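Local coordinates for protein S-adenosylmethionine decarboxylase proenzyme (Aquifex aeolicus, PDB 2III) that probably catalyses the pyruvoyl-dependent decarboxylation of S-adenosylmethionine, giving the propylamine donor needed for spermidine and spermine synthesis, at residues A[22-27]-A[47-52]; A[32-37]-A[94-99]; A[11-16]-A[101-106]. All coordinates share one frame; numbering follows the deposited sequence.

Contact 1 of 3, residues A[22-27]-A[47-52]; sequences DRVEDI and YYQFQP. With MG (magnesium ion), chain B.
V24, in the first turn of helix 24-37, sits astride the end of strand 42-49 and divides its two methyls between Y47 and Q49. With CG1 anti to its own backbone N (chi1 165°), that methyl reaches Y47, CG1 lying 3.6 Å from CB, while V24 CG2 rests 3.6 Å from Q49 CB. One turn on, I27 meets the ring of Y47 in its plane, at the edge, with I27 CG2 3.7 Å from Y47 CE2. A55 of strand 55-61 packs on both V24 and I27, continuing this apolar patch into the sheet.

The second kind of contact is a stack of flat polar groups. R23, its chain bent at chi2 and chi3, folds back so that the amide of Q49 lies over one face of its guanidinium, the two planes only 8° apart. At the edge of the guanidinium a water bridges to Q51, in the loop after strand 42-49, 2.9 Å from R23 NH2 and 3.0 Å from Q51 OE1.

Bonds within 22-27 fix the helix start. The carboxylate of D26 accepts the backbone N-H of the N-cap residue R23, three positions earlier (R23 N to D26 OD2, 2.8 Å). D22 OD2 binds the magnesium ion at 2.3 Å, with D19 O as another ligand. Both carboxylate oxygens of D26, OD1 and OD2, stand 2.8 Å from the magnesium ion, farther than D22 OD2.

The chemistry implies a division of labour: methyls and ring hold helix to strand, while the magnesium ion probably offsets the acidic charge gathered at the helix start.

Contact 2 of 3, residues A[32-37]-A[94-99]; sequences EGAVKY and MDYIIT
Y37 and Y96 each carry CG anti to the backbone N (chi1 174° and 179°), which sends CG of each out toward the other helix. The rings lie near parallel but slid apart, centroids 5.4 Å distant, so they barely overlap; Y37 CD2 instead touches Y96 CB at 3.6 Å. The Y96 ring runs on across segment 32-37, where the carbonyl oxygen of G33 stands over one face, offset toward the rim, and Y96 CD2 meets A34 CB at 3.7 Å. This is how the helix layer of a two-layer alpha/beta sandwich is joined: helices 24-37 and 87-101 approach to 8.7 Å between the axes of these segments and run roughly antiparallel. I97, leaning on V79 of strand 76-84, brings CG1 to 3.7 Å from A34 CB. An alanine at Y96 would probably open a gap over G33 and A34 and leave the Y37 ring without its aromatic neighbour. Y37 also makes a cation-pi contact with R92, and its hydroxyl OH, 2.8 Å from a water in the ring plane, is linked through that water to the carboxylate of D95.

Contact 3 of 3, residues A[11-16]-A[101-106]; sequences ADLYGV and LNPKRI
The ring of Y14 turns its edge to R105: the main-chain oxygen of R105 lies near the ring plane, 3.8 Å from Y14 CD2. The first torsion of Y14 (chi1 -58°) sets CG beside the backbone N, and that same nitrogen donates to R105 O at 2.9 Å, so one oxygen meets both the N-H and the ring rim. Beyond these segments, the Y14 hydroxyl is hydrogen-bonded to the backbone N of I115 of the second subunit, and D12 forms a salt bridge with R113 of that subunit.

The carbonyl of Y14 takes two donors from 101-106, at the entry to strand 105-116. K104 N lies in the carbonyl plane, 2.8 Å from Y14 O, whereas R105 N gives a straight (174°) but weak bond to it. G15 follows with positive phi, a conformation glycine adopts readily, and K104 folds over it, CE coming within 3.4 Å of G15 CA.

L13 and I106, on the face of the sheet turned to helix 87-101, are joined by L101, V16 and P103. L13 and I106 lie side by side and point the same way, while L101 meets L13 at about a right angle, CD1 to CD1 at 3.6 Å. V16 runs alongside P103, its CG2 3.7 Å from P103 CB. I98 of the helix packs on P103 and I106, and I21 on V16 and L101, and both extend the patch.

Two residues, K104 and R105, thus stand opposite the single residue Y14: a classic beta bulge. It lies where the chain leaves helix 87-101 and enters strand 105-116, the strand that pairs antiparallel with 3-14 at one edge of the sheet within this chain.

Overall arrangement
Contact 2 lies nearest the centre of the chain, about 8 Å from it centre to centre, against 13 Å for contact 3 and 16 Å for contact 1. Contact 1 is on the surface, where a helix start meets the outermost strand 42-49; contacts 2 and 3 are partly buried. Helix 24-37 serves contacts 1 and 2. Contacts 2 and 3 touch directly, I98 packing against L13, P103 and I106, whereas contact 1 stays clear of both. Contact 1 adds an ion and a polar stack to its methyls; contact 2 is mostly rings and small side chains, with one water; contact 3 backs backbone bonds with apolar side chains. Contacts 1 and 3 reach the second subunit; contact 2 does not.

Contact 1 of 3, residues A[22-27]-A[47-52]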
loop_
_atom_site.group_PDB
_atom_site.type_symbol
_atom_site.label_atom_id
_atom_site.label_comp_id
_atom_site.label_asym_id
_atom_site.label_seq_id
_atom_site.Cartn_x
_atom_site.Cartn_y
_atom_site.Cartn_z
ATOM N N ASP A 22 -7.271 -18.143 2.145
ATOM C CA ASP A 22 -6.559 -18.712 3.283
ATOM C C ASP A 22 -5.082 -19.061 3.074
ATOM O O ASP A 22 -4.293 -18.992 4.019
ATOM C CB ASP A 22 -7.326 -19.932 3.830
ATOM C CG ASP A 22 -7.483 -21.051 2.804
ATOM O OD1 ASP A 22 -7.946 -22.143 3.194
ATOM O OD2 ASP A 22 -7.152 -20.848 1.617
ATOM N N ARG A 23 -4.694 -19.419 1.855
ATOM C CA ARG A 23 -3.299 -19.778 1.607
ATOM C C ARG A 23 -2.617 -18.816 0.624
ATOM O O ARG A 23 -3.285 -18.064 -0.082
ATOM C CB ARG A 23 -3.210 -21.214 1.059
ATOM C CG ARG A 23 -3.967 -22.290 1.860
ATOM C CD ARG A 23 -3.487 -22.416 3.303
ATOM N NE ARG A 23 -2.112 -22.899 3.410
ATOM C CZ ARG A 23 -1.411 -22.916 4.542
ATOM N NH1 ARG A 23 -1.950 -22.480 5.676
ATOM N NH2 ARG A 23 -0.162 -23.362 4.540
ATOM N N VAL A 24 -1.284 -18.834 0.587
ATOM C CA VAL A 24 -0.541 -17.987 -0.338
ATOM C C VAL A 24 -0.890 -18.320 -1.791
ATOM O O VAL A 24 -1.037 -17.426 -2.623
ATOM C CB VAL A 24 0.983 -18.151 -0.161
ATOM C CG1 VAL A 24 1.717 -17.559 -1.371
ATOM C CG2 VAL A 24 1.438 -17.447 1.118
ATOM N N GLU A 25 -1.017 -19.609 -2.090
ATOM C CA GLU A 25 -1.352 -20.059 -3.439
ATOM C C GLU A 25 -2.520 -19.253 -3.994
ATOM O O GLU A 25 -2.494 -18.831 -5.150
ATOM C CB GLU A 25 -1.739 -21.544 -3.434
ATOM C CG GLU A 25 -0.640 -22.480 -2.975
ATOM C CD GLU A 25 -0.090 -22.101 -1.613
ATOM O OE1 GLU A 25 -0.893 -21.935 -0.668
ATOM O OE2 GLU A 25 1.147 -21.968 -1.488
ATOM N N ASP A 26 -3.544 -19.058 -3.164
ATOM C CA ASP A 26 -4.734 -18.313 -3.569
ATOM C C ASP A 26 -4.396 -16.850 -3.919
ATOM O O ASP A 26 -4.770 -16.354 -4.982
ATOM C CB ASP A 26 -5.785 -18.323 -2.445
ATOM C CG ASP A 26 -6.048 -19.713 -1.878
ATOM O OD1 ASP A 26 -6.559 -20.582 -2.616
ATOM O OD2 ASP A 26 -5.749 -19.928 -0.681
ATOM N N ILE A 27 -3.696 -16.167 -3.016
ATOM C CA ILE A 27 -3.336 -14.763 -3.223
ATOM C C ILE A 27 -2.466 -14.591 -4.460
ATOM O O ILE A 27 -2.684 -13.674 -5.260
ATOM C CB ILE A 27 -2.596 -14.187 -1.985
ATOM C CG1 ILE A 27 -3.524 -14.223 -0.774
ATOM C CG2 ILE A 27 -2.137 -12.768 -2.247
ATOM C CD1 ILE A 27 -4.859 -13.582 -1.021
ATOM N N TYR A 47 5.109 -12.691 -1.229
ATOM C CA TYR A 47 4.013 -13.240 -0.450
ATOM C C TYR A 47 4.442 -13.797 0.889
ATOM O O TYR A 47 5.600 -14.166 1.084
ATOM C CB TYR A 47 3.322 -14.340 -1.242
ATOM C CG TYR A 47 2.869 -13.885 -2.603
ATOM C CD1 TYR A 47 3.763 -13.816 -3.674
ATOM C CD2 TYR A 47 1.550 -13.485 -2.813
ATOM C CE1 TYR A 47 3.351 -13.355 -4.926
ATOM C CE2 TYR A 47 1.128 -13.022 -4.054
ATOM C CZ TYR A 47 2.030 -12.959 -5.106
ATOM O OH TYR A 47 1.603 -12.493 -6.329
ATOM N N TYR A 48 3.498 -13.853 1.818
ATOM C CA TYR A 48 3.775 -14.393 3.135
ATOM C C TYR A 48 2.572 -15.164 3.667
ATOM O O TYR A 48 1.443 -14.690 3.604
ATOM C CB TYR A 48 4.141 -13.281 4.116
ATOM C CG TYR A 48 4.657 -13.832 5.421
ATOM C CD1 TYR A 48 5.915 -14.431 5.497
ATOM C CD2 TYR A 48 3.870 -13.801 6.574
ATOM C CE1 TYR A 48 6.377 -14.987 6.690
ATOM C CE2 TYR A 48 4.325 -14.354 7.773
ATOM C CZ TYR A 48 5.578 -14.946 7.821
ATOM O OH TYR A 48 6.027 -15.497 8.996
ATOM N N GLN A 49 2.829 -16.358 4.186
ATOM C CA GLN A 49 1.784 -17.212 4.739
ATOM C C GLN A 49 1.728 -17.026 6.248
ATOM O O GLN A 49 2.738 -17.174 6.935
ATOM C CB GLN A 49 2.083 -18.679 4.409
ATOM C CG GLN A 49 1.099 -19.693 4.981
ATOM C CD GLN A 49 -0.312 -19.510 4.458
ATOM O OE1 GLN A 49 -1.206 -19.069 5.184
ATOM N NE2 GLN A 49 -0.521 -19.843 3.187
ATOM N N PHE A 50 0.552 -16.682 6.763
ATOM C CA PHE A 50 0.386 -16.511 8.202
ATOM C C PHE A 50 -0.252 -17.767 8.770
ATOM O O PHE A 50 -0.927 -18.509 8.054
ATOM C CB PHE A 50 -0.511 -15.306 8.511
ATOM C CG PHE A 50 0.154 -13.977 8.270
ATOM C CD1 PHE A 50 1.180 -13.538 9.100
ATOM C CD2 PHE A 50 -0.231 -13.173 7.198
ATOM C CE1 PHE A 50 1.824 -12.316 8.864
ATOM C CE2 PHE A 50 0.410 -11.947 6.952
ATOM C CZ PHE A 50 1.437 -11.521 7.791
ATOM N N GLN A 51 -0.024 -18.012 10.054
ATOM C CA GLN A 51 -0.617 -19.165 10.715
ATOM C C GLN A 51 -1.767 -18.643 11.566
ATOM O O GLN A 51 -1.682 -17.544 12.119
ATOM C CB GLN A 51 0.425 -19.870 11.589
ATOM C CG GLN A 51 1.585 -20.447 10.787
ATOM C CD GLN A 51 1.137 -21.462 9.735
ATOM O OE1 GLN A 51 1.872 -21.761 8.794
ATOM N NE2 GLN A 51 -0.066 -21.998 9.898
ATOM N N PRO A 52 -2.853 -19.422 11.695
ATOM C CA PRO A 52 -3.085 -20.746 11.112
ATOM C C PRO A 52 -3.541 -20.627 9.670
ATOM O O PRO A 52 -3.824 -21.626 9.013
ATOM C CB PRO A 52 -4.186 -21.307 11.994
ATOM C CG PRO A 52 -5.055 -20.090 12.174
ATOM C CD PRO A 52 -4.035 -18.986 12.464
HETATM MG MG MG B . -7.774 -21.843 -0.371
HETATM O O HOH W 1 2.029 -23.528 6.359
HETATM O O HOH W 2 -6.393 -22.568 -0.893
#

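Contact 2 of 3, residues A[32-37]-A[94-99]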
loop_
_atom_site.group_PDB
_atom_site.type_symbol
_atom_site.label_atom_id
_atom_site.label_comp_id
_atom_site.label_asym_id
_atom_site.label_seq_id
_atom_site.Cartn_x
_atom_site.Cartn_y
_atom_site.Cartn_z
ATOM N N GLU A 32 -1.582 -12.492 -9.629
ATOM C CA GLU A 32 -0.951 -12.736 -10.926
ATOM C C GLU A 32 -2.042 -12.516 -11.962
ATOM O O GLU A 32 -1.803 -11.965 -13.038
ATOM C CB GLU A 32 -0.448 -14.179 -11.052
ATOM C CG GLU A 32 0.726 -14.552 -10.167
ATOM C CD GLU A 32 1.256 -15.949 -10.470
ATOM O OE1 GLU A 32 0.438 -16.882 -10.644
ATOM O OE2 GLU A 32 2.495 -16.117 -10.525
ATOM N N GLY A 33 -3.248 -12.956 -11.618
ATOM C CA GLY A 33 -4.371 -12.817 -12.520
ATOM C C GLY A 33 -4.783 -11.373 -12.714
ATOM O O GLY A 33 -5.209 -10.990 -13.810
ATOM N N ALA A 34 -4.665 -10.570 -11.655
ATOM C CA ALA A 34 -5.044 -9.169 -11.740
ATOM C C ALA A 34 -4.064 -8.439 -12.650
ATOM O O ALA A 34 -4.463 -7.728 -13.573
ATOM C CB ALA A 34 -5.054 -8.537 -10.349
ATOM N N VAL A 35 -2.777 -8.636 -12.384
ATOM C CA VAL A 35 -1.716 -8.011 -13.157
ATOM C C VAL A 35 -1.867 -8.269 -14.652
ATOM O O VAL A 35 -1.791 -7.335 -15.449
ATOM C CB VAL A 35 -0.328 -8.509 -12.686
ATOM C CG1 VAL A 35 0.754 -8.088 -13.672
ATOM C CG2 VAL A 35 -0.024 -7.942 -11.306
ATOM N N LYS A 36 -2.086 -9.527 -15.034
ATOM C CA LYS A 36 -2.239 -9.868 -16.448
ATOM C C LYS A 36 -3.533 -9.287 -17.035
ATOM O O LYS A 36 -3.527 -8.707 -18.119
ATOM C CB LYS A 36 -2.208 -11.392 -16.630
ATOM C CG LYS A 36 -0.957 -12.047 -16.041
ATOM C CD LYS A 36 -0.863 -13.547 -16.337
ATOM C CE LYS A 36 -0.545 -13.817 -17.803
ATOM N NZ LYS A 36 -0.298 -15.264 -18.081
ATOM N N TYR A 37 -4.637 -9.437 -16.315
ATOM C CA TYR A 37 -5.914 -8.912 -16.779
ATOM C C TYR A 37 -5.837 -7.400 -16.981
ATOM O O TYR A 37 -6.432 -6.867 -17.913
ATOM C CB TYR A 37 -7.014 -9.237 -15.764
ATOM C CG TYR A 37 -8.357 -8.608 -16.071
ATOM C CD1 TYR A 37 -9.268 -9.232 -16.925
ATOM C CD2 TYR A 37 -8.720 -7.385 -15.504
ATOM C CE1 TYR A 37 -10.509 -8.652 -17.208
ATOM C CE2 TYR A 37 -9.950 -6.798 -15.780
ATOM C CZ TYR A 37 -10.839 -7.433 -16.631
ATOM O OH TYR A 37 -12.051 -6.844 -16.909
HETATM N N MSE A 94 -8.555 -3.838 -9.918
HETATM C CA MSE A 94 -9.464 -3.941 -8.781
HETATM C C MSE A 94 -10.755 -4.663 -9.162
HETATM O O MSE A 94 -11.302 -5.410 -8.352
HETATM C CB MSE A 94 -9.792 -2.556 -8.202
HETATM C CG MSE A 94 -10.645 -2.610 -6.927
HETATM SE SE MSE A 94 -9.771 -3.580 -5.458
HETATM C CE MSE A 94 -8.634 -2.134 -4.781
ATOM N N ASP A 95 -11.241 -4.454 -10.386
ATOM C CA ASP A 95 -12.468 -5.126 -10.835
ATOM C C ASP A 95 -12.220 -6.630 -10.886
ATOM O O ASP A 95 -13.084 -7.436 -10.514
ATOM C CB ASP A 95 -12.892 -4.655 -12.237
ATOM C CG ASP A 95 -13.360 -3.210 -12.262
ATOM O OD1 ASP A 95 -13.736 -2.684 -11.197
ATOM O OD2 ASP A 95 -13.366 -2.604 -13.356
ATOM N N TYR A 96 -11.035 -7.002 -11.363
ATOM C CA TYR A 96 -10.663 -8.405 -11.463
ATOM C C TYR A 96 -10.618 -9.024 -10.066
ATOM O O TYR A 96 -11.299 -10.009 -9.792
ATOM C CB TYR A 96 -9.291 -8.554 -12.139
ATOM C CG TYR A 96 -8.842 -9.994 -12.244
ATOM C CD1 TYR A 96 -9.347 -10.837 -13.237
ATOM C CD2 TYR A 96 -7.954 -10.533 -11.315
ATOM C CE1 TYR A 96 -8.979 -12.182 -13.299
ATOM C CE2 TYR A 96 -7.581 -11.873 -11.367
ATOM C CZ TYR A 96 -8.096 -12.691 -12.361
ATOM O OH TYR A 96 -7.718 -14.013 -12.417
ATOM N N ILE A 97 -9.809 -8.440 -9.185
ATOM C CA ILE A 97 -9.678 -8.938 -7.824
ATOM C C ILE A 97 -11.043 -9.096 -7.144
ATOM O O ILE A 97 -11.334 -10.133 -6.551
ATOM C CB ILE A 97 -8.761 -8.001 -6.990
ATOM C CG1 ILE A 97 -7.315 -8.142 -7.478
ATOM C CG2 ILE A 97 -8.881 -8.325 -5.502
ATOM C CD1 ILE A 97 -6.337 -7.158 -6.872
ATOM N N ILE A 98 -11.889 -8.078 -7.238
ATOM C CA ILE A 98 -13.208 -8.149 -6.623
ATOM C C ILE A 98 -14.073 -9.276 -7.201
ATOM O O ILE A 98 -14.695 -10.033 -6.449
ATOM C CB ILE A 98 -13.964 -6.802 -6.757
ATOM C CG1 ILE A 98 -13.295 -5.748 -5.871
ATOM C CG2 ILE A 98 -15.431 -6.965 -6.340
ATOM C CD1 ILE A 98 -13.917 -4.372 -5.975
ATOM N N THR A 99 -14.121 -9.401 -8.524
ATOM C CA THR A 99 -14.935 -10.454 -9.128
ATOM C C THR A 99 -14.427 -11.833 -8.762
ATOM O O THR A 99 -15.217 -12.756 -8.585
ATOM C CB THR A 99 -14.978 -10.371 -10.664
ATOM O OG1 THR A 99 -13.655 -10.529 -11.185
ATOM C CG2 THR A 99 -15.561 -9.041 -11.117
HETATM O O HOH W 3 -12.761 -4.393 -15.799
#

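Contact 3 of 3, residues A[11-16]-A[101-106]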
loop_
_atom_site.group_PDB
_atom_site.type_symbol
_atom_site.label_atom_id
_atom_site.label_comp_id
_atom_site.label_asym_id
_atom_site.label_seq_id
_atom_site.Cartn_x
_atom_site.Cartn_y
_atom_site.Cartn_z
ATOM N N ALA A 11 -9.832 -1.053 -1.014
ATOM C CA ALA A 11 -11.136 -1.602 -0.693
ATOM C C ALA A 11 -11.038 -2.655 0.384
ATOM O O ALA A 11 -10.065 -3.404 0.445
ATOM C CB ALA A 11 -11.756 -2.209 -1.937
ATOM N N ASP A 12 -12.044 -2.696 1.246
ATOM C CA ASP A 12 -12.099 -3.708 2.283
ATOM C C ASP A 12 -13.241 -4.609 1.818
ATOM O O ASP A 12 -14.382 -4.165 1.684
ATOM C CB ASP A 12 -12.398 -3.077 3.645
ATOM C CG ASP A 12 -11.346 -2.058 4.058
ATOM O OD1 ASP A 12 -10.210 -2.107 3.529
ATOM O OD2 ASP A 12 -11.655 -1.210 4.922
ATOM N N LEU A 13 -12.919 -5.865 1.542
ATOM C CA LEU A 13 -13.910 -6.814 1.048
ATOM C C LEU A 13 -14.406 -7.757 2.139
ATOM O O LEU A 13 -13.613 -8.446 2.775
ATOM C CB LEU A 13 -13.309 -7.627 -0.101
ATOM C CG LEU A 13 -12.431 -6.886 -1.115
ATOM C CD1 LEU A 13 -12.049 -7.855 -2.216
ATOM C CD2 LEU A 13 -13.161 -5.682 -1.700
ATOM N N TYR A 14 -15.723 -7.790 2.338
ATOM C CA TYR A 14 -16.335 -8.643 3.352
ATOM C C TYR A 14 -17.190 -9.750 2.739
ATOM O O TYR A 14 -17.631 -9.660 1.592
ATOM C CB TYR A 14 -17.216 -7.812 4.288
ATOM C CG TYR A 14 -16.494 -6.694 5.006
ATOM C CD1 TYR A 14 -16.291 -6.745 6.385
ATOM C CD2 TYR A 14 -16.026 -5.571 4.310
ATOM C CE1 TYR A 14 -15.649 -5.717 7.052
ATOM C CE2 TYR A 14 -15.377 -4.529 4.976
ATOM C CZ TYR A 14 -15.195 -4.614 6.350
ATOM O OH TYR A 14 -14.567 -3.599 7.033
ATOM N N GLY A 15 -17.430 -10.795 3.521
ATOM C CA GLY A 15 -18.245 -11.892 3.037
ATOM C C GLY A 15 -17.518 -12.741 2.021
ATOM O O GLY A 15 -18.145 -13.410 1.204
ATOM N N VAL A 16 -16.191 -12.716 2.071
ATOM C CA VAL A 16 -15.384 -13.501 1.147
ATOM C C VAL A 16 -15.178 -14.915 1.689
ATOM O O VAL A 16 -14.790 -15.092 2.844
ATOM C CB VAL A 16 -14.000 -12.862 0.928
ATOM C CG1 VAL A 16 -13.136 -13.786 0.064
ATOM C CG2 VAL A 16 -14.156 -11.480 0.280
ATOM N N LEU A 101 -12.830 -12.654 -5.971
ATOM C CA LEU A 101 -13.123 -12.881 -4.559
ATOM C C LEU A 101 -14.619 -12.864 -4.268
ATOM O O LEU A 101 -15.074 -13.386 -3.244
ATOM C CB LEU A 101 -12.417 -11.829 -3.699
ATOM C CG LEU A 101 -10.894 -11.935 -3.704
ATOM C CD1 LEU A 101 -10.309 -10.946 -2.712
ATOM C CD2 LEU A 101 -10.485 -13.360 -3.355
ATOM N N ASN A 102 -15.374 -12.248 -5.170
ATOM C CA ASN A 102 -16.821 -12.160 -5.039
ATOM C C ASN A 102 -17.299 -11.879 -3.606
ATOM O O ASN A 102 -17.958 -12.715 -2.979
ATOM C CB ASN A 102 -17.456 -13.452 -5.565
ATOM C CG ASN A 102 -18.970 -13.447 -5.462
ATOM O OD1 ASN A 102 -19.636 -12.517 -5.919
ATOM N ND2 ASN A 102 -19.523 -14.497 -4.870
ATOM N N PRO A 103 -16.963 -10.696 -3.068
ATOM C CA PRO A 103 -17.376 -10.330 -1.707
ATOM C C PRO A 103 -18.865 -9.982 -1.650
ATOM O O PRO A 103 -19.458 -9.622 -2.664
ATOM C CB PRO A 103 -16.502 -9.120 -1.401
ATOM C CG PRO A 103 -16.377 -8.467 -2.752
ATOM C CD PRO A 103 -16.095 -9.655 -3.651
ATOM N N LYS A 104 -19.461 -10.088 -0.464
ATOM C CA LYS A 104 -20.873 -9.767 -0.295
ATOM C C LYS A 104 -21.078 -8.277 0.010
ATOM O O LYS A 104 -22.087 -7.695 -0.383
ATOM C CB LYS A 104 -21.482 -10.636 0.813
ATOM C CG LYS A 104 -21.557 -12.114 0.432
ATOM C CD LYS A 104 -22.263 -12.950 1.481
ATOM C CE LYS A 104 -21.509 -12.968 2.804
ATOM N NZ LYS A 104 -22.260 -13.720 3.852
ATOM N N ARG A 105 -20.110 -7.671 0.696
ATOM C CA ARG A 105 -20.152 -6.253 1.050
ATOM C C ARG A 105 -18.796 -5.623 0.796
ATOM O O ARG A 105 -17.743 -6.252 0.995
ATOM C CB ARG A 105 -20.529 -6.052 2.523
ATOM C CG ARG A 105 -22.017 -6.001 2.761
ATOM C CD ARG A 105 -22.372 -6.006 4.243
ATOM N NE ARG A 105 -23.759 -6.435 4.393
ATOM C CZ ARG A 105 -24.804 -5.763 3.919
ATOM N NH1 ARG A 105 -24.628 -4.614 3.278
ATOM N NH2 ARG A 105 -26.025 -6.267 4.037
ATOM N N ILE A 106 -18.822 -4.365 0.386
ATOM C CA ILE A 106 -17.592 -3.661 0.071
ATOM C C ILE A 106 -17.548 -2.223 0.574
ATOM O O ILE A 106 -18.568 -1.539 0.653
ATOM C CB ILE A 106 -17.383 -3.627 -1.471
ATOM C CG1 ILE A 106 -17.314 -5.051 -2.013
ATOM C CG2 ILE A 106 -16.120 -2.865 -1.820
ATOM C CD1 ILE A 106 -17.492 -5.137 -3.518
#